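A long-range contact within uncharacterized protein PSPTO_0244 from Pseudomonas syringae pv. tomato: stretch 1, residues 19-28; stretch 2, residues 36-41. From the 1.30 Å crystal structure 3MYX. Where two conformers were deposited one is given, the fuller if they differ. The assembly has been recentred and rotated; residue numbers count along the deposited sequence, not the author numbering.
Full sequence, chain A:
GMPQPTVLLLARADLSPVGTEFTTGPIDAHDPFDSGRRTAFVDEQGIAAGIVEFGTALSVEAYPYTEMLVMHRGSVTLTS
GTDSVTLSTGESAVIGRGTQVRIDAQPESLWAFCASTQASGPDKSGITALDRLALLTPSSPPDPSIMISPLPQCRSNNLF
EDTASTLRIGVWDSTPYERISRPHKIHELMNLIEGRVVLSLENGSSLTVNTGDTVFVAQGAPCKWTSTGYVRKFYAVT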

# COMPACT_ATOMS: atom_id res chain seq x y z
N GLY A 19 13.89 -3.91 -9.01
CA GLY A 19 14.30 -5.33 -9.17
C GLY A 19 13.15 -6.33 -9.26
O GLY A 19 13.28 -7.44 -9.78
N THR A 20 12.01 -5.92 -8.74
CA THR A 20 10.87 -6.77 -8.51
C THR A 20 10.26 -7.42 -9.74
O THR A 20 10.06 -6.79 -10.78
CB THR A 20 9.83 -5.87 -7.82
OG1 THR A 20 10.46 -5.30 -6.66
CG2 THR A 20 8.59 -6.65 -7.41
N GLU A 21 9.99 -8.72 -9.61
CA GLU A 21 9.32 -9.47 -10.66
C GLU A 21 7.81 -9.33 -10.49
O GLU A 21 7.28 -9.47 -9.39
CB GLU A 21 9.72 -10.95 -10.59
CG GLU A 21 11.22 -11.19 -10.69
CD GLU A 21 11.77 -10.92 -12.08
OE1 GLU A 21 10.96 -10.71 -13.00
OE2 GLU A 21 13.00 -10.94 -12.24
N PHE A 22 7.12 -9.04 -11.59
CA PHE A 22 5.66 -8.95 -11.59
C PHE A 22 5.05 -10.02 -12.49
O PHE A 22 5.57 -10.29 -13.59
CB PHE A 22 5.20 -7.59 -12.10
CG PHE A 22 5.66 -6.42 -11.25
CD1 PHE A 22 6.87 -5.80 -11.51
CD2 PHE A 22 4.87 -5.94 -10.23
CE1 PHE A 22 7.29 -4.72 -10.74
CE2 PHE A 22 5.28 -4.85 -9.45
CZ PHE A 22 6.49 -4.24 -9.72
N THR A 23 3.95 -10.61 -12.04
CA THR A 23 3.15 -11.54 -12.83
C THR A 23 2.03 -10.76 -13.49
O THR A 23 1.25 -10.10 -12.79
CB THR A 23 2.55 -12.63 -11.92
OG1 THR A 23 3.61 -13.44 -11.41
CG2 THR A 23 1.57 -13.53 -12.69
N THR A 24 1.94 -10.84 -14.81
CA THR A 24 0.88 -10.17 -15.55
C THR A 24 -0.37 -11.05 -15.67
O THR A 24 -0.28 -12.23 -16.04
CB THR A 24 1.35 -9.78 -16.95
OG1 THR A 24 2.41 -8.84 -16.84
CG2 THR A 24 0.24 -9.18 -17.77
N GLY A 25 -1.53 -10.47 -15.39
CA GLY A 25 -2.81 -11.14 -15.56
C GLY A 25 -3.72 -10.93 -14.38
O GLY A 25 -3.34 -10.36 -13.37
N PRO A 26 -4.97 -11.39 -14.50
CA PRO A 26 -5.88 -11.27 -13.37
C PRO A 26 -5.36 -12.03 -12.17
O PRO A 26 -4.79 -13.11 -12.31
CB PRO A 26 -7.17 -11.90 -13.91
CG PRO A 26 -6.71 -12.89 -14.97
CD PRO A 26 -5.52 -12.20 -15.60
N ILE A 27 -5.60 -11.50 -10.98
CA ILE A 27 -5.18 -12.18 -9.76
C ILE A 27 -5.95 -13.50 -9.61
O ILE A 27 -5.41 -14.54 -9.20
CB ILE A 27 -5.36 -11.28 -8.50
CG1 ILE A 27 -4.48 -10.02 -8.58
CG2 ILE A 27 -5.07 -12.10 -7.21
CD1 ILE A 27 -4.89 -8.92 -7.60
N ASP A 28 -7.24 -13.43 -9.92
CA ASP A 28 -8.13 -14.59 -9.88
C ASP A 28 -9.27 -14.34 -10.85
O ASP A 28 -9.27 -13.33 -11.57
CB ASP A 28 -8.58 -14.90 -8.44
CG ASP A 28 -9.40 -13.79 -7.80
OD1 ASP A 28 -10.08 -13.04 -8.54
OD2 ASP A 28 -9.38 -13.71 -6.55
N GLY A 36 -3.38 -5.27 -17.54
CA GLY A 36 -2.88 -4.17 -16.73
C GLY A 36 -2.47 -4.53 -15.32
O GLY A 36 -1.82 -3.72 -14.65
N ARG A 37 -2.86 -5.72 -14.84
CA ARG A 37 -2.56 -6.15 -13.49
C ARG A 37 -1.19 -6.78 -13.42
O ARG A 37 -0.92 -7.78 -14.10
CB ARG A 37 -3.64 -7.14 -13.00
CG ARG A 37 -3.38 -7.71 -11.61
CD ARG A 37 -3.67 -6.73 -10.49
NE ARG A 37 -5.10 -6.60 -10.26
CZ ARG A 37 -5.66 -5.77 -9.39
NH1 ARG A 37 -4.92 -4.92 -8.71
NH2 ARG A 37 -6.97 -5.78 -9.22
N ARG A 38 -0.32 -6.21 -12.59
CA ARG A 38 1.07 -6.66 -12.45
C ARG A 38 1.28 -6.96 -10.98
O ARG A 38 1.46 -6.04 -10.16
CB ARG A 38 2.04 -5.59 -12.95
CG ARG A 38 1.66 -4.95 -14.27
CD ARG A 38 1.67 -5.93 -15.42
NE ARG A 38 1.08 -5.32 -16.61
CZ ARG A 38 1.72 -4.49 -17.43
NH1 ARG A 38 2.99 -4.17 -17.21
NH2 ARG A 38 1.09 -3.98 -18.49
N THR A 39 1.24 -8.24 -10.64
CA THR A 39 1.25 -8.65 -9.24
C THR A 39 2.64 -9.06 -8.80
O THR A 39 3.26 -9.92 -9.42
CB THR A 39 0.25 -9.79 -9.04
OG1 THR A 39 -1.06 -9.31 -9.40
CG2 THR A 39 0.24 -10.27 -7.61
N ALA A 40 3.14 -8.42 -7.74
CA ALA A 40 4.44 -8.73 -7.18
C ALA A 40 4.38 -9.79 -6.08
O ALA A 40 5.37 -10.46 -5.81
CB ALA A 40 5.07 -7.48 -6.63
N PHE A 41 3.21 -9.92 -5.44
CA PHE A 41 3.05 -10.80 -4.31
C PHE A 41 1.59 -11.16 -4.18
O PHE A 41 0.71 -10.30 -4.26
CB PHE A 41 3.48 -10.07 -3.04
CG PHE A 41 3.26 -10.87 -1.78
CD1 PHE A 41 2.06 -10.76 -1.07
CD2 PHE A 41 4.22 -11.73 -1.33
CE1 PHE A 41 1.86 -11.50 0.08
CE2 PHE A 41 4.01 -12.47 -0.18
CZ PHE A 41 2.84 -12.34 0.52
O HOH W 1 7.88 -10.35 -6.95
O HOH W 2 5.31 -12.26 -9.17
O HOH W 3 -1.27 -10.70 -11.79

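A short antiparallel ladder illustrates a general principle: the backbone sets the register of two strands, and the side chains then pack over and around it. In PSPTO_0244 the ladder is two bridges long. Thr23 and Thr39 form the hydrogen-bonded pair, Thr23 N donating to Thr39 O and Thr39 N to Thr23 O, both at 2.8 Å and both nearly linear. Thr24 faces Arg38 as the non-hydrogen-bonded pair, and a third bond, Gly25 N to Arg37 O at 3.0 Å, extends the pairing by one step. The carbonyls take a second, softer contact as well: Thr24 CA lies 3.3 Å from Arg37 O and Phe22 CA 3.4 Å from Thr39 O, both CA-H...O contacts, the Thr24 one the straighter.

Gly25 occupies its position for a backbone reason. Its phi of 135° and psi of 173° would jam a CB against the preceding carbonyl oxygen, and an ideal CB would also clash with Pro26 CD.

On one face of the sheet lie Thr23 and Thr39, both in the m rotamer. Beta-branched residues suit extended backbone, and here their hydroxyls also recruit solvent. Thr39 OG1 donates to a water 2.8 Å away, which in turn donates to Thr23 O at 2.8 Å and Gly25 O at 2.6 Å, so one ordered molecule ties a side chain to the backbone of the opposing stretch. A second water joins Thr23 OG1, at 3.0 Å, to Thr39 O, at 3.1 Å. Ile27, m at chi1 and t at chi2, points toward the second stretch and brings its CG1 to 3.6 Å from Thr39 OG1.

The same isoleucine meets Arg37. This arginine starts t and then bends through two p torsions, at chi2 and chi3, and Ile27 CD1 lies over one face of its guanidinium, 3.5 Å from Arg37 NE. A guanidinium face is poor in hydrogen-bonding capacity and accepts an aliphatic neighbour readily. Arg37 is buried, and all three of its guanidinium nitrogens are hydrogen-bonded elsewhere in the structure.

Thr24 and Arg38 share the other face. With chi1 and chi2 both m, Arg38 brings its CD to 3.3 Å from Thr24 OG1, a packing contact in which the methylene portion of a long polar chain covers its bridge partner.

Beyond the ladder, Phe22 adopts m with chi2 at 90°, which places CD2 3.4 Å from Arg38 O and CE2 3.9 Å from Ala40 CB. Thr20, also m, adds its CG2 at 3.7 Å from that same methyl. The small alanine side chain therefore receives both an aromatic ring and a threonine methyl where the chain turns a corner. A third water closes this end, donating to Glu21 O at 2.7 Å and Ala40 O at 2.8 Å. Altogether the two stretches bury 528 Å² between them.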